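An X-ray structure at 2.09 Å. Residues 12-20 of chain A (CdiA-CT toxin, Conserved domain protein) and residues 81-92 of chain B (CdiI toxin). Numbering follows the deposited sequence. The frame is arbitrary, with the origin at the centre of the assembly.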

ATOM      1  N   PRO A  12      -3.164   3.290 -16.776  1.00 34.66           N
ATOM      2  CA  PRO A  12      -1.766   3.682 -17.000  1.00 34.51           C
ATOM      3  C   PRO A  12      -0.772   2.637 -16.490  1.00 34.88           C
ATOM      4  O   PRO A  12      -1.087   1.905 -15.551  1.00 35.52           O
ATOM      5  N   VAL A  13       0.407   2.569 -17.102  1.00 34.57           N
ATOM      6  CA  VAL A  13       1.409   1.581 -16.714  1.00 34.38           C
ATOM      7  C   VAL A  13       1.935   1.855 -15.311  1.00 32.88           C
ATOM      8  O   VAL A  13       2.006   3.004 -14.874  1.00 33.31           O
ATOM      9  N   GLY A  14       2.291   0.786 -14.605  1.00 31.55           N
ATOM     10  CA  GLY A  14       2.800   0.895 -13.250  1.00 30.42           C
ATOM     11  C   GLY A  14       1.701   0.968 -12.208  1.00 29.55           C
ATOM     12  O   GLY A  14       1.977   1.144 -11.022  1.00 30.79           O
ATOM     13  N   SER A  15       0.456   0.825 -12.649  1.00 28.70           N
ATOM     14  CA  SER A  15      -0.691   0.925 -11.752  1.00 30.15           C
ATOM     15  C   SER A  15      -0.918  -0.346 -10.946  1.00 32.27           C
ATOM     16  O   SER A  15      -1.437  -0.290  -9.832  1.00 33.87           O
ATOM     17  N   ARG A  16      -0.534  -1.487 -11.511  1.00 33.73           N
ATOM     18  CA  ARG A  16      -0.771  -2.775 -10.864  1.00 33.63           C
ATOM     19  C   ARG A  16      -0.053  -2.908  -9.527  1.00 32.71           C
ATOM     20  O   ARG A  16       1.172  -2.801  -9.445  1.00 25.60           O
ATOM     21  N   LEU A  17      -0.838  -3.144  -8.482  1.00 32.90           N
ATOM     22  CA  LEU A  17      -0.309  -3.398  -7.152  1.00 33.34           C
ATOM     23  C   LEU A  17       0.081  -4.863  -7.013  1.00 37.94           C
ATOM     24  O   LEU A  17      -0.482  -5.720  -7.696  1.00 39.02           O
ATOM     25  N   PRO A  18       1.051  -5.157  -6.131  1.00 42.17           N
ATOM     26  CA  PRO A  18       1.443  -6.548  -5.886  1.00 41.95           C
ATOM     27  C   PRO A  18       0.264  -7.357  -5.356  1.00 43.10           C
ATOM     28  O   PRO A  18      -0.599  -6.790  -4.685  1.00 45.35           O
ATOM     29  N   PRO A  19       0.226  -8.663  -5.663  1.00 41.92           N
ATOM     30  CA  PRO A  19      -0.909  -9.539  -5.359  1.00 44.45           C
ATOM     31  C   PRO A  19      -1.418  -9.423  -3.924  1.00 48.70           C
ATOM     32  O   PRO A  19      -0.636  -9.198  -2.997  1.00 48.76           O
ATOM     33  N   ASN A  20      -2.732  -9.557  -3.771  1.00 51.81           N
ATOM     34  CA  ASN A  20      -3.388  -9.565  -2.469  1.00 53.99           C
ATOM     35  C   ASN A  20      -3.151  -8.293  -1.657  1.00 55.85           C
ATOM     36  O   ASN A  20      -3.045  -8.342  -0.429  1.00 56.72           O
TER
ATOM     37  N   ASP B  81      10.625   5.849 -13.585  1.00 32.06           N
ATOM     38  CA  ASP B  81      11.288   4.556 -13.462  1.00 32.25           C
ATOM     39  C   ASP B  81      10.251   3.444 -13.535  1.00 31.96           C
ATOM     40  O   ASP B  81       9.541   3.182 -12.565  1.00 31.18           O
ATOM     41  N   LEU B  82      10.173   2.783 -14.684  1.00 32.20           N
ATOM     42  CA  LEU B  82       9.154   1.765 -14.905  1.00 32.07           C
ATOM     43  C   LEU B  82       9.413   0.484 -14.112  1.00 33.52           C
ATOM     44  O   LEU B  82       8.475  -0.167 -13.652  1.00 36.15           O
ATOM     45  N   ASP B  83      10.684   0.127 -13.961  1.00 31.81           N
ATOM     46  CA  ASP B  83      11.065  -1.112 -13.286  1.00 32.99           C
ATOM     47  C   ASP B  83      10.815  -1.075 -11.780  1.00 32.97           C
ATOM     48  O   ASP B  83      10.615  -2.119 -11.152  1.00 34.68           O
ATOM     49  N   LEU B  84      10.866   0.120 -11.199  1.00 29.65           N
ATOM     50  CA  LEU B  84      10.544   0.287  -9.790  1.00 27.82           C
ATOM     51  C   LEU B  84       9.102  -0.133  -9.534  1.00 27.37           C
ATOM     52  O   LEU B  84       8.817  -0.914  -8.623  1.00 25.62           O
ATOM     53  N   TYR B  85       8.202   0.377 -10.370  1.00 28.03           N
ATOM     54  CA  TYR B  85       6.769   0.172 -10.203  1.00 26.68           C
ATOM     55  C   TYR B  85       6.262  -1.165 -10.749  1.00 27.89           C
ATOM     56  O   TYR B  85       5.130  -1.559 -10.458  1.00 26.61           O
ATOM     57  N   ASP B  86       7.091  -1.856 -11.532  1.00 27.94           N
ATOM     58  CA  ASP B  86       6.706  -3.140 -12.124  1.00 27.40           C
ATOM     59  C   ASP B  86       6.364  -4.175 -11.055  1.00 28.60           C
ATOM     60  O   ASP B  86       7.154  -4.420 -10.146  1.00 30.66           O
ATOM     61  N   SER B  87       5.188  -4.785 -11.179  1.00 30.26           N
ATOM     62  CA  SER B  87       4.639  -5.647 -10.133  1.00 32.93           C
ATOM     63  C   SER B  87       5.454  -6.912  -9.895  1.00 35.12           C
ATOM     64  O   SER B  87       5.509  -7.419  -8.773  1.00 37.56           O
ATOM     65  N   ARG B  88       6.078  -7.427 -10.948  1.00 35.76           N
ATOM     66  CA  ARG B  88       6.899  -8.619 -10.819  1.00 36.12           C
ATOM     67  C   ARG B  88       8.219  -8.287 -10.134  1.00 34.35           C
ATOM     68  O   ARG B  88       8.613  -8.958  -9.183  1.00 33.96           O
ATOM     69  N   ARG B  89       8.887  -7.239 -10.607  1.00 34.99           N
ATOM     70  CA  ARG B  89      10.140  -6.795 -10.005  1.00 35.92           C
ATOM     71  C   ARG B  89       9.935  -6.393  -8.554  1.00 34.12           C
ATOM     72  O   ARG B  89      10.786  -6.646  -7.700  1.00 36.34           O
ATOM     73  N   THR B  90       8.796  -5.764  -8.290  1.00 30.32           N
ATOM     74  CA  THR B  90       8.432  -5.351  -6.941  1.00 27.77           C
ATOM     75  C   THR B  90       8.419  -6.533  -5.976  1.00 29.88           C
ATOM     76  O   THR B  90       9.066  -6.497  -4.930  1.00 32.15           O
ATOM     77  N   VAL B  91       7.688  -7.581  -6.341  1.00 30.17           N
ATOM     78  CA  VAL B  91       7.573  -8.767  -5.502  1.00 31.98           C
ATOM     79  C   VAL B  91       8.914  -9.482  -5.360  1.00 36.73           C
ATOM     80  O   VAL B  91       9.261  -9.958  -4.281  1.00 40.15           O
ATOM     81  N   GLU B  92       9.679  -9.536  -6.445  1.00 40.44           N
ATOM     82  CA  GLU B  92      10.946 -10.262  -6.444  1.00 43.86           C
ATOM     83  C   GLU B  92      12.020  -9.607  -5.574  1.00 38.16           C
ATOM     84  O   GLU B  92      12.769 -10.301  -4.886  1.00 35.38           O
TER

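The contact between these two stretches is made by shape, with no direct hydrogen bond crossing it. Chain A contributes an irregular strip that begins in a type II turn; chain B offers a short helix and the start of a second, which runs on past Glu B92, joined at Asp B86. Together they bury 364 Å², counted over both sides, and the contacts run along the strip from Val A13 to Pro A19.

The backbones come close at Gly A14, whose CA lies 5.1 Å from the CA of Tyr B85. Here chain A withholds a side chain where chain B pushes one forward: the CA-to-CB bond of Tyr B85 points toward the strip, and a CB built on Gly A14 would sit only 3.3 Å from Tyr B85 CB. The backbone angles of 85/5 ask for glycine as well, because that CB would be jammed against the carbonyl oxygen of Val A13. Turn geometry and close packing thus demand the same residue. With chi1 in the m well, the tyrosine ring leads away from the strip, yet its CD2 still rests 4.0 Å from Gly A14 O, an oblique approach. Its hydroxyl is hydrogen-bonded elsewhere in the structure.

Val A13, also m, leaves its backbone sideways and sets CG2 3.8 Å from Leu B82 CD1. The leucine starts sideways too, but its t, p rotamer brings its end nearer, so two exposed apolar side chains meet beside the glycine. Behind them, Ser A15 turns away from chain B and ties its own turn together, its OG donating to Pro A12 O at 2.7 Å.

Farther along, Arg A16 works through its aliphatic stem. Its CG packs 3.8 Å from Ser B87 CB, while the t, p, p rotamer leads the guanidinium away. Ser B87 points toward the strip with chi1 in the p well, and its CB meets that stem. Between the arginine and tyrosine backbones, Arg A16 O and Tyr B85 O stand 4.3 Å apart, two acceptors with no proton to share. Water 1 solves this by donating to both, 2.9 Å to Arg A16 O and 2.8 Å to Tyr B85 O.

The last bump is Val B91, directed toward chain A in the t rotamer. Its CG2 lies 3.9 Å from Pro A18 CB and 3.8 Å from Pro A19 CD, so one methyl fits against two successive proline rings, while Leu A17 points away from chain B. Thr B90 also points toward the strip, but its CG2 stays 4.6 Å from Pro A18 CG, while its OG1 donates to Asp B86 O at 2.6 Å.

That helix is well anchored. Asp B86 turns its side chain away from chain A and caps the helix through OD2, accepting from Arg B89 N at 2.9 Å and, weakly, from Arg B88 N at 3.2 Å. In this contact a glycine faces the CB of a tyrosine, a valine methyl meets two prolines, and a water joins two carbonyls.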

ATOM      1  CB  PRO A  12      -1.639   4.988 -16.206  1.00 32.64           C
ATOM      2  CG  PRO A  12      -3.023   5.518 -16.131  1.00 32.09           C
ATOM      3  CD  PRO A  12      -3.901   4.313 -16.015  1.00 31.89           C
ATOM      4  CB  VAL A  13       2.591   1.545 -17.704  1.00 34.83           C
ATOM      5  CG1 VAL A  13       2.139   1.010 -19.050  1.00 37.26           C
ATOM      6  CG2 VAL A  13       3.205   2.924 -17.854  1.00 35.02           C
ATOM      7  CB  SER A  15      -1.958   1.260 -12.541  1.00 32.08           C
ATOM      8  OG  SER A  15      -1.901   2.577 -13.058  1.00 33.77           O
ATOM      9  CB  ARG A  16      -0.347  -3.924 -11.776  1.00 32.07           C
ATOM     10  CG  ARG A  16      -0.499  -5.284 -11.121  1.00 33.53           C
ATOM     11  CD  ARG A  16      -1.945  -5.734 -11.117  1.00 37.74           C
ATOM     12  NE  ARG A  16      -2.262  -6.499 -12.318  1.00 42.92           N
ATOM     13  CZ  ARG A  16      -2.625  -7.777 -12.314  1.00 44.84           C
ATOM     14  NH1 ARG A  16      -2.735  -8.433 -11.167  1.00 45.97           N
ATOM     15  NH2 ARG A  16      -2.888  -8.396 -13.455  1.00 44.38           N
ATOM     16  CB  LEU A  17      -1.342  -3.018  -6.092  1.00 33.25           C
ATOM     17  CG  LEU A  17      -1.643  -1.526  -5.966  1.00 31.81           C
ATOM     18  CD1 LEU A  17      -2.917  -1.320  -5.175  1.00 32.94           C
ATOM     19  CD2 LEU A  17      -0.479  -0.815  -5.306  1.00 27.04           C
ATOM     20  CB  PRO A  18       2.554  -6.424  -4.837  1.00 43.13           C
ATOM     21  CG  PRO A  18       2.318  -5.101  -4.186  1.00 43.78           C
ATOM     22  CD  PRO A  18       1.804  -4.219  -5.280  1.00 42.87           C
ATOM     23  CB  PRO A  19      -0.342 -10.935  -5.616  1.00 44.36           C
ATOM     24  CG  PRO A  19       0.683 -10.715  -6.662  1.00 43.16           C
ATOM     25  CD  PRO A  19       1.312  -9.393  -6.338  1.00 40.59           C
ATOM     26  CB  ASN A  20      -2.938 -10.789  -1.668  1.00 52.69           C
ATOM     27  CG  ASN A  20      -3.130 -12.083  -2.431  1.00 52.75           C
ATOM     28  OD1 ASN A  20      -2.166 -12.784  -2.742  1.00 52.02           O
ATOM     29  ND2 ASN A  20      -4.379 -12.407  -2.740  1.00 54.62           N
TER
ATOM     30  CB  ASP B  81      12.071   4.473 -12.149  1.00 32.02           C
ATOM     31  CG  ASP B  81      12.998   3.272 -12.092  1.00 32.70           C
ATOM     32  OD1 ASP B  81      12.846   2.346 -12.913  1.00 33.55           O
ATOM     33  OD2 ASP B  81      13.880   3.250 -11.209  1.00 34.27           O
ATOM     34  CB  LEU B  82       9.052   1.439 -16.393  1.00 32.00           C
ATOM     35  CG  LEU B  82       7.774   0.702 -16.786  1.00 32.68           C
ATOM     36  CD1 LEU B  82       6.565   1.625 -16.658  1.00 31.76           C
ATOM     37  CD2 LEU B  82       7.895   0.142 -18.195  1.00 35.26           C
ATOM     38  CB  ASP B  83      12.537  -1.426 -13.550  1.00 35.33           C
ATOM     39  CG  ASP B  83      12.791  -1.859 -14.977  1.00 41.52           C
ATOM     40  OD1 ASP B  83      11.886  -2.460 -15.595  1.00 42.26           O
ATOM     41  OD2 ASP B  83      13.899  -1.592 -15.483  1.00 46.13           O
ATOM     42  CB  LEU B  84      10.761   1.737  -9.354  1.00 26.27           C
ATOM     43  CG  LEU B  84      10.361   2.079  -7.915  1.00 24.99           C
ATOM     44  CD1 LEU B  84      11.295   1.413  -6.919  1.00 23.87           C
ATOM     45  CD2 LEU B  84      10.312   3.583  -7.690  1.00 23.06           C
ATOM     46  CB  TYR B  85       6.007   1.317 -10.871  1.00 24.97           C
ATOM     47  CG  TYR B  85       5.995   2.595 -10.063  1.00 26.53           C
ATOM     48  CD1 TYR B  85       6.946   3.587 -10.273  1.00 26.91           C
ATOM     49  CD2 TYR B  85       5.028   2.812  -9.090  1.00 25.74           C
ATOM     50  CE1 TYR B  85       6.934   4.759  -9.534  1.00 25.73           C
ATOM     51  CE2 TYR B  85       5.009   3.977  -8.347  1.00 26.81           C
ATOM     52  CZ  TYR B  85       5.962   4.947  -8.574  1.00 25.70           C
ATOM     53  OH  TYR B  85       5.940   6.108  -7.835  1.00 25.35           O
ATOM     54  CB  ASP B  86       7.817  -3.673 -13.030  1.00 26.59           C
ATOM     55  CG  ASP B  86       7.487  -5.036 -13.613  1.00 27.93           C
ATOM     56  OD1 ASP B  86       6.728  -5.097 -14.603  1.00 28.18           O
ATOM     57  OD2 ASP B  86       7.979  -6.048 -13.077  1.00 30.05           O
ATOM     58  CB  SER B  87       3.196  -6.033 -10.467  1.00 36.25           C
ATOM     59  OG  SER B  87       3.126  -6.757 -11.684  1.00 42.13           O
ATOM     60  CB  ARG B  88       7.140  -9.257 -12.186  1.00 40.99           C
ATOM     61  CG  ARG B  88       6.038 -10.214 -12.591  1.00 47.68           C
ATOM     62  CD  ARG B  88       6.420 -11.087 -13.782  1.00 53.77           C
ATOM     63  NE  ARG B  88       5.277 -11.755 -14.414  1.00 58.06           N
ATOM     64  CZ  ARG B  88       4.170 -11.156 -14.853  1.00 60.05           C
ATOM     65  NH1 ARG B  88       4.035  -9.837 -14.805  1.00 58.46           N
ATOM     66  NH2 ARG B  88       3.202 -11.886 -15.390  1.00 63.16           N
ATOM     67  CB  ARG B  89      10.732  -5.624 -10.789  1.00 36.83           C
ATOM     68  CG  ARG B  89      11.202  -5.985 -12.182  1.00 40.85           C
ATOM     69  CD  ARG B  89      12.119  -4.909 -12.724  1.00 44.69           C
ATOM     70  NE  ARG B  89      13.064  -5.431 -13.706  1.00 51.74           N
ATOM     71  CZ  ARG B  89      14.359  -5.125 -13.731  1.00 54.33           C
ATOM     72  NH1 ARG B  89      14.866  -4.301 -12.822  1.00 52.48           N
ATOM     73  NH2 ARG B  89      15.146  -5.644 -14.663  1.00 57.17           N
ATOM     74  CB  THR B  90       7.054  -4.669  -6.926  1.00 25.97           C
ATOM     75  OG1 THR B  90       7.118  -3.458  -7.688  1.00 26.24           O
ATOM     76  CG2 THR B  90       6.632  -4.346  -5.508  1.00 23.39           C
ATOM     77  CB  VAL B  91       6.519  -9.744  -6.068  1.00 33.21           C
ATOM     78  CG1 VAL B  91       6.577 -11.087  -5.355  1.00 35.09           C
ATOM     79  CG2 VAL B  91       5.127  -9.137  -5.965  1.00 30.81           C
ATOM     80  CB  GLU B  92      11.463 -10.420  -7.873  1.00 50.47           C
ATOM     81  CG  GLU B  92      10.612 -11.337  -8.731  1.00 58.88           C
ATOM     82  CD  GLU B  92      11.330 -11.786  -9.985  1.00 67.40           C
ATOM     83  OE1 GLU B  92      12.565 -11.611 -10.055  1.00 68.64           O
ATOM     84  OE2 GLU B  92      10.660 -12.318 -10.898  1.00 73.32           O
TER
HETATM   85  O   HOH W   1       2.724  -2.051 -11.789  1.00 26.53           O